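Long-range contacts in citrate synthase (Pyrobaculum aerophilum, PDB 2IBP), which probably catalyses the condensation of oxaloacetate with acetyl-CoA and water to give citrate and CoA, a reaction of the tricarboxylic acid cycle: residues Ser60-Val65 with Leu206-His211; Lys153-Met158 with Ser370-Trp375; His183-Leu188 with Leu199-Ile204. All coordinates share one frame; numbering follows the deposited sequence.

Contact 1 of 3, residues Ser60-Val65 with Leu206-His211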
ATOM      1  N   SER A  60     -14.155 -16.489 -23.967  1.00  9.47           N
ATOM      2  CA  SER A  60     -13.839 -16.919 -22.638  1.00  9.50           C
ATOM      3  C   SER A  60     -14.820 -16.385 -21.589  1.00 10.84           C
ATOM      4  O   SER A  60     -15.890 -15.860 -21.908  1.00 10.73           O
ATOM      5  CB  SER A  60     -12.383 -16.558 -22.348  1.00 12.49           C
ATOM      6  OG  SER A  60     -11.886 -17.228 -21.218  1.00 10.87           O
ATOM      7  N   THR A  61     -14.465 -16.601 -20.336  1.00  8.60           N
ATOM      8  CA  THR A  61     -15.241 -16.198 -19.176  1.00 10.59           C
ATOM      9  C   THR A  61     -14.240 -15.661 -18.149  1.00  8.30           C
ATOM     10  O   THR A  61     -13.033 -15.909 -18.264  1.00  7.99           O
ATOM     11  CB  THR A  61     -15.913 -17.415 -18.529  1.00 10.11           C
ATOM     12  OG1 THR A  61     -14.911 -18.383 -18.149  1.00 11.71           O
ATOM     13  CG2 THR A  61     -16.896 -18.070 -19.504  1.00 12.13           C
ATOM     14  N   TYR A  62     -14.712 -14.987 -17.114  1.00  7.59           N
ATOM     15  CA  TYR A  62     -13.762 -14.505 -16.122  1.00  7.76           C
ATOM     16  C   TYR A  62     -13.070 -15.663 -15.419  1.00  7.54           C
ATOM     17  O   TYR A  62     -11.887 -15.571 -15.101  1.00  7.36           O
ATOM     18  CB  TYR A  62     -14.398 -13.579 -15.106  1.00  7.29           C
ATOM     19  CG  TYR A  62     -13.372 -12.974 -14.176  1.00  7.82           C
ATOM     20  CD1 TYR A  62     -12.459 -12.041 -14.636  1.00  6.13           C
ATOM     21  CD2 TYR A  62     -13.308 -13.347 -12.856  1.00  8.84           C
ATOM     22  CE1 TYR A  62     -11.525 -11.469 -13.777  1.00  8.96           C
ATOM     23  CE2 TYR A  62     -12.414 -12.751 -11.984  1.00  8.25           C
ATOM     24  CZ  TYR A  62     -11.526 -11.813 -12.454  1.00  6.46           C
ATOM     25  OH  TYR A  62     -10.625 -11.273 -11.561  1.00  8.97           O
ATOM     26  N   GLU A  63     -13.780 -16.766 -15.204  1.00  8.20           N
ATOM     27  CA  GLU A  63     -13.132 -17.914 -14.576  1.00  9.84           C
ATOM     28  C   GLU A  63     -11.933 -18.354 -15.408  1.00 10.20           C
ATOM     29  O   GLU A  63     -10.839 -18.516 -14.890  1.00 11.80           O
ATOM     30  CB  GLU A  63     -14.093 -19.092 -14.414  1.00 12.91           C
ATOM     31  CG  GLU A  63     -15.219 -18.869 -13.389  1.00 11.74           C
ATOM     32  CD  GLU A  63     -16.467 -18.188 -13.953  1.00 11.92           C
ATOM     33  OE1 GLU A  63     -16.379 -17.459 -14.966  1.00 13.82           O
ATOM     34  OE2 GLU A  63     -17.546 -18.380 -13.339  1.00 11.50           O
ATOM     35  N   GLU A  64     -12.131 -18.507 -16.706  1.00  7.47           N
ATOM     36  CA  GLU A  64     -11.043 -18.960 -17.575  1.00  8.07           C
ATOM     37  C   GLU A  64      -9.949 -17.916 -17.753  1.00 10.35           C
ATOM     38  O   GLU A  64      -8.766 -18.234 -17.760  1.00  9.76           O
ATOM     39  CB  GLU A  64     -11.595 -19.413 -18.922  1.00  9.50           C
ATOM     40  CG  GLU A  64     -10.584 -20.090 -19.803  1.00 10.92           C
ATOM     41  CD  GLU A  64     -11.193 -20.536 -21.113  1.00 14.40           C
ATOM     42  OE1 GLU A  64     -11.562 -19.658 -21.922  1.00 13.51           O
ATOM     43  OE2 GLU A  64     -11.238 -21.774 -21.351  1.00 17.46           O
ATOM     44  N   VAL A  65     -10.344 -16.653 -17.912  1.00  8.15           N
ATOM     45  CA  VAL A  65      -9.379 -15.587 -18.075  1.00  7.57           C
ATOM     46  C   VAL A  65      -8.563 -15.406 -16.798  1.00  5.42           C
ATOM     47  O   VAL A  65      -7.365 -15.141 -16.867  1.00  8.03           O
ATOM     48  CB  VAL A  65     -10.071 -14.274 -18.489  1.00 10.08           C
ATOM     49  CG1 VAL A  65      -9.140 -13.080 -18.307  1.00  9.03           C
ATOM     50  CG2 VAL A  65     -10.580 -14.402 -19.917  1.00  9.19           C
ATOM     51  N   LEU A 206     -18.099  -9.860 -18.687  1.00  5.69           N
ATOM     52  CA  LEU A 206     -17.327  -9.139 -19.684  1.00  5.99           C
ATOM     53  C   LEU A 206     -16.501  -8.047 -19.026  1.00  8.12           C
ATOM     54  O   LEU A 206     -15.312  -7.907 -19.290  1.00  8.32           O
ATOM     55  CB  LEU A 206     -18.246  -8.531 -20.742  1.00  8.01           C
ATOM     56  CG  LEU A 206     -17.543  -7.822 -21.887  1.00 10.09           C
ATOM     57  CD1 LEU A 206     -16.582  -8.774 -22.619  1.00 14.21           C
ATOM     58  CD2 LEU A 206     -18.622  -7.255 -22.843  1.00 10.14           C
ATOM     59  N   TYR A 207     -17.132  -7.270 -18.154  1.00  5.85           N
ATOM     60  CA  TYR A 207     -16.417  -6.202 -17.470  1.00  5.58           C
ATOM     61  C   TYR A 207     -15.218  -6.776 -16.710  1.00  6.99           C
ATOM     62  O   TYR A 207     -14.113  -6.237 -16.766  1.00  6.73           O
ATOM     63  CB  TYR A 207     -17.339  -5.476 -16.502  1.00  8.11           C
ATOM     64  CG  TYR A 207     -16.627  -4.356 -15.774  1.00  7.29           C
ATOM     65  CD1 TYR A 207     -16.650  -3.053 -16.263  1.00 10.61           C
ATOM     66  CD2 TYR A 207     -15.863  -4.620 -14.651  1.00  9.05           C
ATOM     67  CE1 TYR A 207     -15.957  -2.052 -15.620  1.00  9.37           C
ATOM     68  CE2 TYR A 207     -15.168  -3.629 -14.022  1.00  9.61           C
ATOM     69  CZ  TYR A 207     -15.212  -2.358 -14.513  1.00 11.06           C
ATOM     70  OH  TYR A 207     -14.499  -1.378 -13.876  1.00 18.62           O
ATOM     71  N   LEU A 208     -15.440  -7.901 -16.042  1.00  6.20           N
ATOM     72  CA  LEU A 208     -14.379  -8.510 -15.253  1.00  6.55           C
ATOM     73  C   LEU A 208     -13.238  -8.948 -16.160  1.00  6.17           C
ATOM     74  O   LEU A 208     -12.073  -8.781 -15.833  1.00  7.58           O
ATOM     75  CB  LEU A 208     -14.899  -9.670 -14.410  1.00  4.95           C
ATOM     76  CG  LEU A 208     -15.886  -9.353 -13.298  1.00  6.83           C
ATOM     77  CD1 LEU A 208     -16.348 -10.621 -12.635  1.00 10.66           C
ATOM     78  CD2 LEU A 208     -15.347  -8.379 -12.268  1.00  9.61           C
ATOM     79  N   ILE A 209     -13.566  -9.561 -17.290  1.00  5.25           N
ATOM     80  CA  ILE A 209     -12.520  -9.939 -18.227  1.00  5.90           C
ATOM     81  C   ILE A 209     -11.755  -8.709 -18.696  1.00  5.65           C
ATOM     82  O   ILE A 209     -10.533  -8.669 -18.695  1.00  7.86           O
ATOM     83  CB  ILE A 209     -13.128 -10.609 -19.481  1.00  6.40           C
ATOM     84  CG1 ILE A 209     -13.721 -11.964 -19.090  1.00  7.51           C
ATOM     85  CG2 ILE A 209     -12.079 -10.729 -20.594  1.00  6.14           C
ATOM     86  CD1 ILE A 209     -14.515 -12.638 -20.195  1.00  9.90           C
ATOM     87  N   LEU A 210     -12.492  -7.677 -19.077  1.00  3.42           N
ATOM     88  CA  LEU A 210     -11.883  -6.524 -19.715  1.00  6.31           C
ATOM     89  C   LEU A 210     -10.974  -5.715 -18.831  1.00  7.07           C
ATOM     90  O   LEU A 210     -10.096  -5.051 -19.343  1.00  7.35           O
ATOM     91  CB  LEU A 210     -12.925  -5.601 -20.325  1.00  6.12           C
ATOM     92  CG  LEU A 210     -13.711  -6.167 -21.516  1.00  4.87           C
ATOM     93  CD1 LEU A 210     -14.758  -5.116 -21.901  1.00  6.30           C
ATOM     94  CD2 LEU A 210     -12.819  -6.553 -22.690  1.00  8.76           C
ATOM     95  N   HIS A 211     -11.176  -5.769 -17.520  1.00  6.84           N
ATOM     96  CA  HIS A 211     -10.371  -4.958 -16.613  1.00  7.31           C
ATOM     97  C   HIS A 211      -9.410  -5.764 -15.768  1.00  7.16           C
ATOM     98  O   HIS A 211      -8.784  -5.221 -14.859  1.00  7.73           O
ATOM     99  CB  HIS A 211     -11.310  -4.126 -15.737  1.00  7.58           C
ATOM    100  CG  HIS A 211     -12.129  -3.149 -16.532  1.00  8.79           C
ATOM    101  ND1 HIS A 211     -13.234  -3.534 -17.260  1.00 11.70           N
ATOM    102  CD2 HIS A 211     -11.963  -1.822 -16.767  1.00  9.94           C
ATOM    103  CE1 HIS A 211     -13.701  -2.492 -17.932  1.00  9.18           C
ATOM    104  NE2 HIS A 211     -12.959  -1.435 -17.633  1.00 10.43           N
TER

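Contact 2 of 3, residues Lys153-Met158 with Ser370-Trp375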
ATOM      1  N   LYS A 153      -7.975 -17.492  -3.723  1.00  5.91           N
ATOM      2  CA  LYS A 153      -8.911 -17.080  -2.698  1.00  9.48           C
ATOM      3  C   LYS A 153      -9.223 -15.609  -2.828  1.00  9.03           C
ATOM      4  O   LYS A 153     -10.366 -15.197  -2.676  1.00  8.66           O
ATOM      5  CB  LYS A 153      -8.376 -17.359  -1.312  1.00 10.96           C
ATOM      6  CG  LYS A 153      -8.372 -18.815  -0.949  1.00 12.24           C
ATOM      7  CD  LYS A 153      -7.705 -18.993   0.372  1.00 12.16           C
ATOM      8  CE  LYS A 153      -7.608 -20.421   0.780  1.00 20.29           C
ATOM      9  NZ  LYS A 153      -6.822 -20.479   2.049  1.00 17.52           N
ATOM     10  N   LEU A 154      -8.194 -14.800  -3.054  1.00  7.86           N
ATOM     11  CA  LEU A 154      -8.410 -13.352  -3.208  1.00  8.32           C
ATOM     12  C   LEU A 154      -9.324 -13.020  -4.407  1.00 10.37           C
ATOM     13  O   LEU A 154     -10.211 -12.168  -4.324  1.00  8.58           O
ATOM     14  CB  LEU A 154      -7.051 -12.660  -3.344  1.00  7.86           C
ATOM     15  CG  LEU A 154      -6.373 -12.456  -1.986  1.00  8.59           C
ATOM     16  CD1 LEU A 154      -4.863 -12.355  -2.073  1.00  9.06           C
ATOM     17  CD2 LEU A 154      -6.953 -11.248  -1.240  1.00  9.24           C
ATOM     18  N   VAL A 155      -9.115 -13.715  -5.509  1.00  7.78           N
ATOM     19  CA  VAL A 155      -9.933 -13.502  -6.697  1.00  6.63           C
ATOM     20  C   VAL A 155     -11.376 -13.961  -6.398  1.00  8.43           C
ATOM     21  O   VAL A 155     -12.350 -13.296  -6.752  1.00  8.48           O
ATOM     22  CB  VAL A 155      -9.341 -14.276  -7.875  1.00  7.92           C
ATOM     23  CG1 VAL A 155     -10.282 -14.215  -9.095  1.00  8.66           C
ATOM     24  CG2 VAL A 155      -7.959 -13.730  -8.208  1.00  8.86           C
ATOM     25  N   ALA A 156     -11.508 -15.091  -5.715  1.00  5.67           N
ATOM     26  CA  ALA A 156     -12.833 -15.632  -5.409  1.00  8.05           C
ATOM     27  C   ALA A 156     -13.646 -14.831  -4.417  1.00  7.89           C
ATOM     28  O   ALA A 156     -14.870 -14.780  -4.510  1.00  9.15           O
ATOM     29  CB  ALA A 156     -12.696 -17.079  -4.912  1.00  6.38           C
ATOM     30  N   LYS A 157     -12.961 -14.225  -3.449  1.00  6.60           N
ATOM     31  CA  LYS A 157     -13.619 -13.563  -2.347  1.00  5.35           C
ATOM     32  C   LYS A 157     -14.002 -12.122  -2.614  1.00  4.21           C
ATOM     33  O   LYS A 157     -14.911 -11.606  -1.959  1.00  7.04           O
ATOM     34  CB  LYS A 157     -12.736 -13.633  -1.104  1.00  6.27           C
ATOM     35  CG  LYS A 157     -12.546 -15.052  -0.609  1.00  8.15           C
ATOM     36  CD  LYS A 157     -11.494 -15.154   0.457  1.00  8.78           C
ATOM     37  CE  LYS A 157     -11.266 -16.616   0.810  1.00 11.87           C
ATOM     38  NZ  LYS A 157     -12.400 -17.204   1.547  1.00  9.56           N
ATOM     39  N   MET A 158     -13.305 -11.459  -3.529  1.00  6.27           N
ATOM     40  CA  MET A 158     -13.555 -10.030  -3.715  1.00  7.65           C
ATOM     41  C   MET A 158     -15.040  -9.703  -3.941  1.00  6.81           C
ATOM     42  O   MET A 158     -15.578  -8.809  -3.293  1.00  7.55           O
ATOM     43  CB  MET A 158     -12.677  -9.444  -4.800  1.00 11.16           C
ATOM     44  CG  MET A 158     -12.505  -7.957  -4.692  1.00 14.37           C
ATOM     45  SD  MET A 158     -11.542  -7.489  -3.231  1.00 15.08           S
ATOM     46  CE  MET A 158      -9.971  -8.211  -3.585  1.00 14.71           C
ATOM     47  N   SER A 370     -12.380  -7.199 -10.650  1.00  5.51           N
ATOM     48  CA  SER A 370     -11.751  -7.593 -11.881  1.00  6.27           C
ATOM     49  C   SER A 370     -10.224  -7.687 -11.748  1.00  7.94           C
ATOM     50  O   SER A 370      -9.595  -8.726 -12.013  1.00  7.05           O
ATOM     51  CB  SER A 370     -12.063  -6.581 -12.978  1.00  7.04           C
ATOM     52  OG  SER A 370     -11.362  -6.907 -14.146  1.00  6.84           O
ATOM     53  N   ARG A 371      -9.647  -6.569 -11.321  1.00  6.06           N
ATOM     54  CA  ARG A 371      -8.208  -6.390 -11.302  1.00  5.93           C
ATOM     55  C   ARG A 371      -7.448  -7.198 -10.267  1.00  5.86           C
ATOM     56  O   ARG A 371      -6.248  -7.387 -10.401  1.00  6.20           O
ATOM     57  CB  ARG A 371      -7.895  -4.908 -11.124  1.00  6.33           C
ATOM     58  CG  ARG A 371      -6.428  -4.546 -11.164  1.00  8.40           C
ATOM     59  CD  ARG A 371      -5.725  -4.933 -12.460  1.00  7.41           C
ATOM     60  NE  ARG A 371      -6.477  -4.456 -13.633  1.00  7.35           N
ATOM     61  CZ  ARG A 371      -6.316  -3.261 -14.197  1.00  8.03           C
ATOM     62  NH1 ARG A 371      -5.326  -2.456 -13.835  1.00  9.54           N
ATOM     63  NH2 ARG A 371      -7.100  -2.884 -15.191  1.00  9.24           N
ATOM     64  N   VAL A 372      -8.157  -7.726  -9.281  1.00  4.57           N
ATOM     65  CA  VAL A 372      -7.492  -8.493  -8.237  1.00  6.07           C
ATOM     66  C   VAL A 372      -6.669  -9.631  -8.843  1.00  4.91           C
ATOM     67  O   VAL A 372      -5.566  -9.932  -8.367  1.00  6.30           O
ATOM     68  CB  VAL A 372      -8.468  -8.999  -7.180  1.00  6.34           C
ATOM     69  CG1 VAL A 372      -9.558  -9.829  -7.809  1.00  6.59           C
ATOM     70  CG2 VAL A 372      -7.705  -9.750  -6.075  1.00  7.33           C
ATOM     71  N   VAL A 373      -7.143 -10.225  -9.938  1.00  5.46           N
ATOM     72  CA  VAL A 373      -6.353 -11.295 -10.526  1.00  5.53           C
ATOM     73  C   VAL A 373      -5.034 -10.773 -11.101  1.00  7.06           C
ATOM     74  O   VAL A 373      -4.003 -11.412 -10.966  1.00  7.89           O
ATOM     75  CB  VAL A 373      -7.119 -12.154 -11.547  1.00  8.31           C
ATOM     76  CG1 VAL A 373      -7.474 -11.381 -12.811  1.00  7.36           C
ATOM     77  CG2 VAL A 373      -6.285 -13.402 -11.881  1.00  9.29           C
ATOM     78  N   GLY A 374      -5.067  -9.604 -11.732  1.00  4.82           N
ATOM     79  CA  GLY A 374      -3.849  -8.990 -12.228  1.00  4.96           C
ATOM     80  C   GLY A 374      -2.913  -8.685 -11.067  1.00  6.52           C
ATOM     81  O   GLY A 374      -1.728  -8.974 -11.122  1.00  9.18           O
ATOM     82  N   TRP A 375      -3.450  -8.128  -9.986  1.00  4.99           N
ATOM     83  CA  TRP A 375      -2.618  -7.783  -8.848  1.00  4.75           C
ATOM     84  C   TRP A 375      -1.887  -8.998  -8.315  1.00  6.80           C
ATOM     85  O   TRP A 375      -0.665  -8.953  -8.149  1.00  8.46           O
ATOM     86  CB  TRP A 375      -3.428  -7.156  -7.724  1.00  6.75           C
ATOM     87  CG  TRP A 375      -4.014  -5.830  -8.038  1.00  3.58           C
ATOM     88  CD1 TRP A 375      -3.490  -4.874  -8.822  1.00  5.91           C
ATOM     89  CD2 TRP A 375      -5.161  -5.246  -7.400  1.00  5.88           C
ATOM     90  NE1 TRP A 375      -4.292  -3.752  -8.804  1.00  6.59           N
ATOM     91  CE2 TRP A 375      -5.327  -3.964  -7.939  1.00  4.64           C
ATOM     92  CE3 TRP A 375      -6.087  -5.705  -6.458  1.00  8.43           C
ATOM     93  CZ2 TRP A 375      -6.377  -3.132  -7.571  1.00  5.83           C
ATOM     94  CZ3 TRP A 375      -7.151  -4.882  -6.113  1.00  7.40           C
ATOM     95  CH2 TRP A 375      -7.285  -3.616  -6.676  1.00  6.81           C
TER

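Contact 3 of 3, residues His183-Leu188 with Leu199-Ile204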
ATOM      1  N   HIS A 183     -19.125 -16.940 -11.449  1.00  8.46           N
ATOM      2  CA  HIS A 183     -18.519 -15.858 -10.667  1.00  5.93           C
ATOM      3  C   HIS A 183     -19.288 -14.543 -10.806  1.00  6.23           C
ATOM      4  O   HIS A 183     -19.705 -13.934  -9.788  1.00  8.55           O
ATOM      5  CB  HIS A 183     -17.078 -15.692 -11.131  1.00  8.15           C
ATOM      6  CG  HIS A 183     -16.243 -14.845 -10.241  1.00 10.34           C
ATOM      7  ND1 HIS A 183     -15.611 -15.346  -9.121  1.00 12.94           N
ATOM      8  CD2 HIS A 183     -15.796 -13.576 -10.386  1.00  9.64           C
ATOM      9  CE1 HIS A 183     -14.907 -14.382  -8.554  1.00 15.62           C
ATOM     10  NE2 HIS A 183     -14.981 -13.304  -9.313  1.00 10.60           N
ATOM     11  N   ALA A 184     -19.521 -14.125 -12.057  1.00  7.82           N
ATOM     12  CA  ALA A 184     -20.234 -12.880 -12.353  1.00  6.69           C
ATOM     13  C   ALA A 184     -21.712 -12.975 -11.948  1.00  7.06           C
ATOM     14  O   ALA A 184     -22.259 -12.085 -11.292  1.00  7.54           O
ATOM     15  CB  ALA A 184     -20.112 -12.555 -13.820  1.00 10.01           C
ATOM     16  N   ALA A 185     -22.375 -14.066 -12.325  1.00  7.43           N
ATOM     17  CA  ALA A 185     -23.787 -14.233 -11.959  1.00  8.71           C
ATOM     18  C   ALA A 185     -23.980 -14.246 -10.458  1.00 10.59           C
ATOM     19  O   ALA A 185     -24.906 -13.635  -9.915  1.00  9.36           O
ATOM     20  CB  ALA A 185     -24.367 -15.514 -12.562  1.00  8.53           C
ATOM     21  N   ASN A 186     -23.096 -14.939  -9.764  1.00  8.56           N
ATOM     22  CA  ASN A 186     -23.212 -15.022  -8.346  1.00  6.37           C
ATOM     23  C   ASN A 186     -23.062 -13.642  -7.704  1.00  5.51           C
ATOM     24  O   ASN A 186     -23.721 -13.338  -6.711  1.00  8.60           O
ATOM     25  CB  ASN A 186     -22.171 -15.943  -7.771  1.00  6.69           C
ATOM     26  CG  ASN A 186     -22.303 -16.064  -6.295  1.00  8.05           C
ATOM     27  OD1 ASN A 186     -23.311 -16.567  -5.800  1.00  8.50           O
ATOM     28  ND2 ASN A 186     -21.305 -15.554  -5.553  1.00  7.63           N
ATOM     29  N   PHE A 187     -22.174 -12.823  -8.252  1.00  7.95           N
ATOM     30  CA  PHE A 187     -22.021 -11.478  -7.700  1.00  9.89           C
ATOM     31  C   PHE A 187     -23.349 -10.727  -7.754  1.00  6.53           C
ATOM     32  O   PHE A 187     -23.787 -10.144  -6.771  1.00  6.87           O
ATOM     33  CB  PHE A 187     -20.957 -10.696  -8.446  1.00  6.24           C
ATOM     34  CG  PHE A 187     -20.930  -9.241  -8.082  1.00  6.02           C
ATOM     35  CD1 PHE A 187     -20.590  -8.843  -6.807  1.00  9.10           C
ATOM     36  CD2 PHE A 187     -21.299  -8.281  -9.011  1.00  8.03           C
ATOM     37  CE1 PHE A 187     -20.597  -7.510  -6.457  1.00 10.18           C
ATOM     38  CE2 PHE A 187     -21.281  -6.931  -8.668  1.00  6.88           C
ATOM     39  CZ  PHE A 187     -20.941  -6.555  -7.386  1.00  9.34           C
ATOM     40  N   LEU A 188     -24.012 -10.774  -8.899  1.00  7.02           N
ATOM     41  CA  LEU A 188     -25.295 -10.076  -9.022  1.00  9.03           C
ATOM     42  C   LEU A 188     -26.346 -10.672  -8.098  1.00  7.94           C
ATOM     43  O   LEU A 188     -27.176  -9.967  -7.537  1.00  9.45           O
ATOM     44  CB  LEU A 188     -25.784 -10.059 -10.465  1.00  7.65           C
ATOM     45  CG  LEU A 188     -24.949  -9.218 -11.428  1.00  8.07           C
ATOM     46  CD1 LEU A 188     -25.501  -9.333 -12.844  1.00 14.52           C
ATOM     47  CD2 LEU A 188     -24.866  -7.754 -10.965  1.00 11.00           C
ATOM     48  N   LEU A 199     -28.232 -11.489 -19.571  1.00 10.01           N
ATOM     49  CA  LEU A 199     -27.577 -10.352 -20.183  1.00 10.85           C
ATOM     50  C   LEU A 199     -26.823  -9.507 -19.133  1.00  9.18           C
ATOM     51  O   LEU A 199     -25.707  -9.055 -19.390  1.00 10.16           O
ATOM     52  CB  LEU A 199     -28.611  -9.519 -20.928  1.00 12.53           C
ATOM     53  CG  LEU A 199     -28.131  -8.340 -21.762  1.00 17.06           C
ATOM     54  CD1 LEU A 199     -26.985  -8.706 -22.679  1.00 20.37           C
ATOM     55  CD2 LEU A 199     -29.344  -7.808 -22.545  1.00 16.27           C
ATOM     56  N   ALA A 200     -27.390  -9.373 -17.937  1.00  8.83           N
ATOM     57  CA  ALA A 200     -26.729  -8.621 -16.866  1.00  8.58           C
ATOM     58  C   ALA A 200     -25.477  -9.384 -16.413  1.00  9.67           C
ATOM     59  O   ALA A 200     -24.404  -8.791 -16.258  1.00 10.15           O
ATOM     60  CB  ALA A 200     -27.680  -8.375 -15.697  1.00 10.23           C
ATOM     61  N   SER A 201     -25.601 -10.703 -16.261  1.00  8.25           N
ATOM     62  CA  SER A 201     -24.450 -11.536 -15.871  1.00  6.12           C
ATOM     63  C   SER A 201     -23.350 -11.448 -16.911  1.00  8.13           C
ATOM     64  O   SER A 201     -22.167 -11.427 -16.578  1.00  9.58           O
ATOM     65  CB  SER A 201     -24.857 -13.004 -15.717  1.00 16.30           C
ATOM     66  OG  SER A 201     -25.795 -13.135 -14.679  1.00 21.49           O
ATOM     67  N   ARG A 202     -23.730 -11.521 -18.181  1.00  7.81           N
ATOM     68  CA  ARG A 202     -22.737 -11.390 -19.243  1.00  9.38           C
ATOM     69  C   ARG A 202     -21.979 -10.072 -19.137  1.00  7.93           C
ATOM     70  O   ARG A 202     -20.778 -10.011 -19.374  1.00  9.02           O
ATOM     71  CB  ARG A 202     -23.367 -11.528 -20.632  1.00  9.11           C
ATOM     72  CG  ARG A 202     -22.347 -11.395 -21.746  1.00 11.56           C
ATOM     73  CD  ARG A 202     -22.873 -11.857 -23.086  1.00 13.04           C
ATOM     74  NE  ARG A 202     -23.885 -10.992 -23.681  1.00 11.48           N
ATOM     75  CZ  ARG A 202     -23.643 -10.018 -24.559  1.00  9.63           C
ATOM     76  NH1 ARG A 202     -22.400  -9.662 -24.887  1.00 12.88           N
ATOM     77  NH2 ARG A 202     -24.658  -9.355 -25.084  1.00 12.18           N
ATOM     78  N   GLY A 203     -22.702  -8.999 -18.848  1.00  7.82           N
ATOM     79  CA  GLY A 203     -22.103  -7.693 -18.693  1.00  7.16           C
ATOM     80  C   GLY A 203     -21.066  -7.674 -17.592  1.00  5.42           C
ATOM     81  O   GLY A 203     -19.974  -7.163 -17.776  1.00  7.66           O
ATOM     82  N   ILE A 204     -21.412  -8.265 -16.454  1.00  4.35           N
ATOM     83  CA  ILE A 204     -20.466  -8.324 -15.336  1.00  7.16           C
ATOM     84  C   ILE A 204     -19.270  -9.186 -15.732  1.00  8.65           C
ATOM     85  O   ILE A 204     -18.116  -8.788 -15.556  1.00  7.41           O
ATOM     86  CB  ILE A 204     -21.120  -8.824 -14.035  1.00  8.61           C
ATOM     87  CG1 ILE A 204     -22.193  -7.828 -13.569  1.00  8.75           C
ATOM     88  CG2 ILE A 204     -20.056  -9.024 -12.930  1.00  8.95           C
ATOM     89  CD1 ILE A 204     -21.671  -6.422 -13.268  1.00 13.94           C
TER

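Contact 1 of 3, residues Ser60-Val65 with Leu206-His211
The phenol ring of Y62 receives L208 over one face. CB of L208 lies 3.8 Å from the Y62 ring centroid, 29° off the ring normal, in a CH-pi contact, and CD1 of L208 covers the same ring nearer its rim. I209 N approaches obliquely, and the H183 imidazole also meets this ring, the planes about 30° apart. H211 ND1 sits over the centre of the Y207 ring and donates to Y207 O, at the H211 ring edge, at 2.9 Å. A chi1 of -174° sets Y62 CG anti to the backbone N, chi2 turns the ring face to L208, and the hydroxyl hydrogen-bonds to S370 O. An alanine in place of Y62 would probably leave L208 CB without the ring face it rests on and S370 O without its hydroxyl partner. I209 packs against the backbone entering helix 62-71, its CD1 3.7 Å from T61 C, while its CG2 meets V65 CG2 at 4.0 Å. T61 suits this helix start, its OG1 capping E64 N; the E64 carboxylate pairs with R409 of the second subunit. Helix 53-59 packs against V65 and I209, helix 363-382 against Y62, and Y48 OH of strand 45-48 hydrogen-bonds to I209 O.

Contact 2 of 3, residues Lys153-Met158 with Ser370-Trp375
V372 meets three residues of the facing helix, L154, V155 and M158, and its rotamer divides its methyls among them. CG1 takes the crowded position between the backbone N and the carbonyl carbon (chi1 57°), where it faces V155 CA at 3.9 Å. CG2 is turned to L154 CB at 4.0 Å and M158 CE at 3.7 Å. The methionine suits this place because its flexible chain, bent at chi2 (68°) and chi3, can fold CE back onto V372; the two side chains lie past one another, pointing opposite ways. The two segments run nearly antiparallel, their axes 8.6 Å apart at closest approach, and join helix 141-169 to helix 363-382 inside the mainly helical citrate synthase fold. Such spacing is allowed by the compact, branched valines: V155 CG2 touches V373 CA at 3.7 Å and V373 CB at 3.8 Å. Helix 363-382 is kinked within 370-375, where the N atoms of V373 and G374 have no bond to the turn before. G374 suits its place, since a beta carbon would press on R371 CD. Helix 62-71 flanks V155 and V373 through Y62, and V237 of helix 233-244 touches M158.

Contact 3 of 3, residues His183-Leu188 with Leu199-Ile204
L188 and I204 meet through similar first torsions: L188 CG (chi1 -68°) and I204 CG1 (chi1 -64°) each stand anti to their own carbonyl carbon. This brings L188 CG within 3.8 Å of I204 CG1, and an extended chi2 then sets L188 CD1, and CD2 with it, 3.7 Å from I204 CG1, the two side chains crossing obliquely. L188 CD1 also lies against A200, 3.6 Å from its C and 3.7 Å from its CB. The second branch of I204 serves another neighbour: CG2 rests on A184 CB at 3.6 Å and more loosely approaches the F187 ring at CD2. A branched isoleucine is well suited to such a position, because each arm finds its own partner. Helices 183-192 and 198-210 are successive helices joined by a short loop, within the helical citrate synthase fold, and their segments cross at 115° with axes 8.1 Å apart. Small residues permit the closeness. The CA atoms of A185 and S201 approach to 4.8 Å, and the compact S201 hydroxyl, OG, lies 3.5 Å from A185 CB; A184 CB likewise packs on the backbone oxygen of S201. G203 suits its place by avoiding the crowding a beta carbon would meet at A200 O. F187 continues inward to helices 141-169 and 363-382, whereas the exposed R202 forms a salt bridge with D308, which binds magnesium in this protein, although no ion is bound to this chain.

How the contacts relate
Contacts 1 and 2 lie in the buried interior, while contact 3, farther from the chain's centre, is partly buried and keeps small residues at its outer side. Helix 198-210 serves both contact 1 and contact 3, and helix 363-382, used in contact 2, is bound to contact 1 by polar links: L208 O with S370 OG and H211 O with R371 NE. E63 OE2 reaches H183 N to tie contact 1 to contact 3. Contacts 2 and 3 use the successive helices 141-169 and 183-192, V155 O packing on H183 CE1. Contact 1 is built round an aromatic ring with a polar end; contact 2 is wholly apolar, valines with one leucine and a methionine thioether; contact 3 mixes alanine, serine and branched side chains.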